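Local coordinates for protein N-acetylneuraminate lyase (Fusobacterium nucleatum subsp. nucleatum ATCC 25586, PDB 5ZKA) that belongs to the dihydrodipicolinate synthetase family of lyases and adopts a TIM-barrel fold, at residues F127-S130 with E131-Y135. Residues are numbered along the deposited sequence; the frame is centred on the assembly and turned at random.
Sequences FDFS and EIKDY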
ATOM      1  N   PHE A 127       7.779  15.594 -19.836  1.00 31.16           N
ATOM      2  CA  PHE A 127       9.160  15.214 -20.108  1.00 33.98           C
ATOM      3  C   PHE A 127       9.272  13.696 -20.196  1.00 36.16           C
ATOM      4  O   PHE A 127       8.592  12.972 -19.468  1.00 39.13           O
ATOM      5  CB  PHE A 127      10.089  15.747 -19.022  1.00 32.15           C
ATOM      6  CG  PHE A 127      10.089  17.247 -18.909  1.00 31.19           C
ATOM      7  CD1 PHE A 127      10.711  18.026 -19.866  1.00 37.84           C
ATOM      8  CD2 PHE A 127       9.455  17.873 -17.846  1.00 32.41           C
ATOM      9  CE1 PHE A 127      10.704  19.407 -19.770  1.00 40.81           C
ATOM     10  CE2 PHE A 127       9.443  19.254 -17.742  1.00 32.49           C
ATOM     11  CZ  PHE A 127      10.069  20.021 -18.700  1.00 30.54           C
ATOM     12  N   ASP A 128      10.110  13.203 -21.109  1.00 33.17           N
ATOM     13  CA  ASP A 128      10.310  11.762 -21.116  1.00 34.92           C
ATOM     14  C   ASP A 128      11.426  11.424 -20.131  1.00 38.97           C
ATOM     15  O   ASP A 128      12.021  12.310 -19.505  1.00 35.63           O
ATOM     16  CB  ASP A 128      10.551  11.237 -22.540  1.00 41.95           C
ATOM     17  CG  ASP A 128      11.884  11.657 -23.132  1.00 46.58           C
ATOM     18  OD1 ASP A 128      12.825  12.013 -22.386  1.00 44.10           O
ATOM     19  OD2 ASP A 128      11.991  11.614 -24.384  1.00 45.32           O
ATOM     20  N   PHE A 129      11.702  10.133 -19.955  1.00 34.01           N
ATOM     21  CA  PHE A 129      12.604   9.771 -18.867  1.00 35.29           C
ATOM     22  C   PHE A 129      14.020  10.270 -19.116  1.00 32.59           C
ATOM     23  O   PHE A 129      14.712  10.670 -18.173  1.00 33.02           O
ATOM     24  CB  PHE A 129      12.633   8.268 -18.620  1.00 32.25           C
ATOM     25  CG  PHE A 129      13.603   7.899 -17.548  1.00 33.32           C
ATOM     26  CD1 PHE A 129      13.321   8.208 -16.220  1.00 28.86           C
ATOM     27  CD2 PHE A 129      14.830   7.335 -17.864  1.00 39.35           C
ATOM     28  CE1 PHE A 129      14.225   7.906 -15.220  1.00 33.14           C
ATOM     29  CE2 PHE A 129      15.743   7.035 -16.863  1.00 38.99           C
ATOM     30  CZ  PHE A 129      15.440   7.322 -15.544  1.00 29.81           C
ATOM     31  N   SER A 130      14.488  10.232 -20.366  1.00 33.43           N
ATOM     32  CA  SER A 130      15.833  10.727 -20.629  1.00 30.35           C
ATOM     33  C   SER A 130      15.972  12.184 -20.206  1.00 34.15           C
ATOM     34  O   SER A 130      17.042  12.600 -19.747  1.00 33.28           O
ATOM     35  CB  SER A 130      16.183  10.589 -22.111  1.00 37.74           C
ATOM     36  OG  SER A 130      15.499  11.568 -22.873  1.00 40.76           O
ATOM     37  N   GLU A 131      14.903  12.968 -20.345  1.00 32.38           N
ATOM     38  CA  GLU A 131      14.965  14.366 -19.926  1.00 29.78           C
ATOM     39  C   GLU A 131      14.957  14.485 -18.410  1.00 33.11           C
ATOM     40  O   GLU A 131      15.676  15.318 -17.847  1.00 29.59           O
ATOM     41  CB  GLU A 131      13.815  15.142 -20.563  1.00 27.51           C
ATOM     42  CG  GLU A 131      13.997  15.222 -22.071  1.00 31.31           C
ATOM     43  CD  GLU A 131      12.758  15.642 -22.842  1.00 36.07           C
ATOM     44  OE1 GLU A 131      11.629  15.414 -22.355  1.00 41.17           O
ATOM     45  OE2 GLU A 131      12.933  16.187 -23.959  1.00 35.20           O
ATOM     46  N   ILE A 132      14.168  13.646 -17.734  1.00 30.38           N
ATOM     47  CA  ILE A 132      14.155  13.625 -16.273  1.00 30.54           C
ATOM     48  C   ILE A 132      15.530  13.255 -15.730  1.00 32.02           C
ATOM     49  O   ILE A 132      16.002  13.824 -14.733  1.00 29.39           O
ATOM     50  CB  ILE A 132      13.071  12.647 -15.783  1.00 29.70           C
ATOM     51  CG1 ILE A 132      11.678  13.222 -16.060  1.00 31.10           C
ATOM     52  CG2 ILE A 132      13.274  12.297 -14.324  1.00 26.62           C
ATOM     53  CD1 ILE A 132      10.536  12.254 -15.798  1.00 33.62           C
ATOM     54  N   LYS A 133      16.192  12.293 -16.378  1.00 29.35           N
ATOM     55  CA  LYS A 133      17.521  11.873 -15.948  1.00 29.79           C
ATOM     56  C   LYS A 133      18.523  13.010 -16.099  1.00 32.69           C
ATOM     57  O   LYS A 133      19.338  13.265 -15.203  1.00 32.18           O
ATOM     58  CB  LYS A 133      17.966  10.652 -16.766  1.00 30.59           C
ATOM     59  CG  LYS A 133      19.288  10.039 -16.313  1.00 31.57           C
ATOM     60  CD  LYS A 133      19.547   8.722 -17.051  1.00 40.85           C
ATOM     61  CE  LYS A 133      20.928   8.174 -16.744  1.00 50.91           C
ATOM     62  NZ  LYS A 133      21.363   7.180 -17.763  1.00 52.51           N
ATOM     63  N   ASP A 134      18.484  13.694 -17.244  1.00 31.09           N
ATOM     64  CA  ASP A 134      19.369  14.833 -17.478  1.00 32.18           C
ATOM     65  C   ASP A 134      19.176  15.901 -16.411  1.00 33.98           C
ATOM     66  O   ASP A 134      20.142  16.534 -15.961  1.00 33.83           O
ATOM     67  CB  ASP A 134      19.077  15.401 -18.867  1.00 33.00           C
ATOM     68  CG  ASP A 134      20.089  16.434 -19.316  1.00 42.03           C
ATOM     69  OD1 ASP A 134      21.111  16.638 -18.624  1.00 42.06           O
ATOM     70  OD2 ASP A 134      19.846  17.040 -20.382  1.00 46.19           O
ATOM     71  N   TYR A 135      17.925  16.121 -16.011  1.00 33.02           N
ATOM     72  CA  TYR A 135      17.612  17.114 -14.989  1.00 29.75           C
ATOM     73  C   TYR A 135      18.288  16.767 -13.671  1.00 29.20           C
ATOM     74  O   TYR A 135      18.986  17.600 -13.081  1.00 27.75           O
ATOM     75  CB  TYR A 135      16.090  17.197 -14.867  1.00 28.07           C
ATOM     76  CG  TYR A 135      15.440  17.775 -13.629  1.00 27.27           C
ATOM     77  CD1 TYR A 135      15.208  16.988 -12.502  1.00 28.99           C
ATOM     78  CD2 TYR A 135      14.943  19.074 -13.631  1.00 26.74           C
ATOM     79  CE1 TYR A 135      14.558  17.496 -11.394  1.00 30.70           C
ATOM     80  CE2 TYR A 135      14.275  19.589 -12.521  1.00 27.94           C
ATOM     81  CZ  TYR A 135      14.093  18.796 -11.410  1.00 31.39           C
ATOM     82  OH  TYR A 135      13.422  19.287 -10.314  1.00 32.22           O
TER
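D128 and E131 meet at the start of helix 129-143, where three i+4 backbone bonds, I132 N to D128 O, K133 N to F129 O (2.8 Å) and D134 N to S130 O, establish the first turn. D128, in the N-cap position, turns its carboxylate back over that turn: with chi1 at 69°, CG sits between the backbone N and the carbonyl carbon, which brings D128 OD1 to 3.1 Å from E131 N. This amide meets OD1 nearly along its C-O axis. D128 OD1 also accepts from S130 OG at 2.8 Å, on its syn side, so two donors grip it. E131 returns the bond. Its CG lies anti to the carbonyl carbon and the chain runs on extended, carrying E131 OE1 to 3.0 Å from D128 N; the N-H...O angle is 156°, and D128 N comes to the anti side of OE1, tilted out of the carboxylate plane. The two acidic groups are consequently close, D128 OD1 to E131 OE1 being 3.6 Å, a proximity that the amide donors and the positive end of the helix dipole would be expected to ease. E131 OE1 also lies in the plane of the F127 ring at its edge, 3.7 Å from F127 CD1, with ring and carboxylate planes 77° apart. F127 CB packs on I132 CG1 at 4.2 Å, with I132 buried against the protein. K133 CB lies over one face of the F129 ring, and the lysine chain crosses it obliquely, with CD of K133 nearest CE2 of F129; both side chains also touch L168 of helix 162-169. Reciprocal side-chain-to-backbone bonds between D128 and E131 define a capping box, here opening the helix that links parallel strands 117-120 and 147-150 in a beta-alpha-beta unit of the TIM barrel.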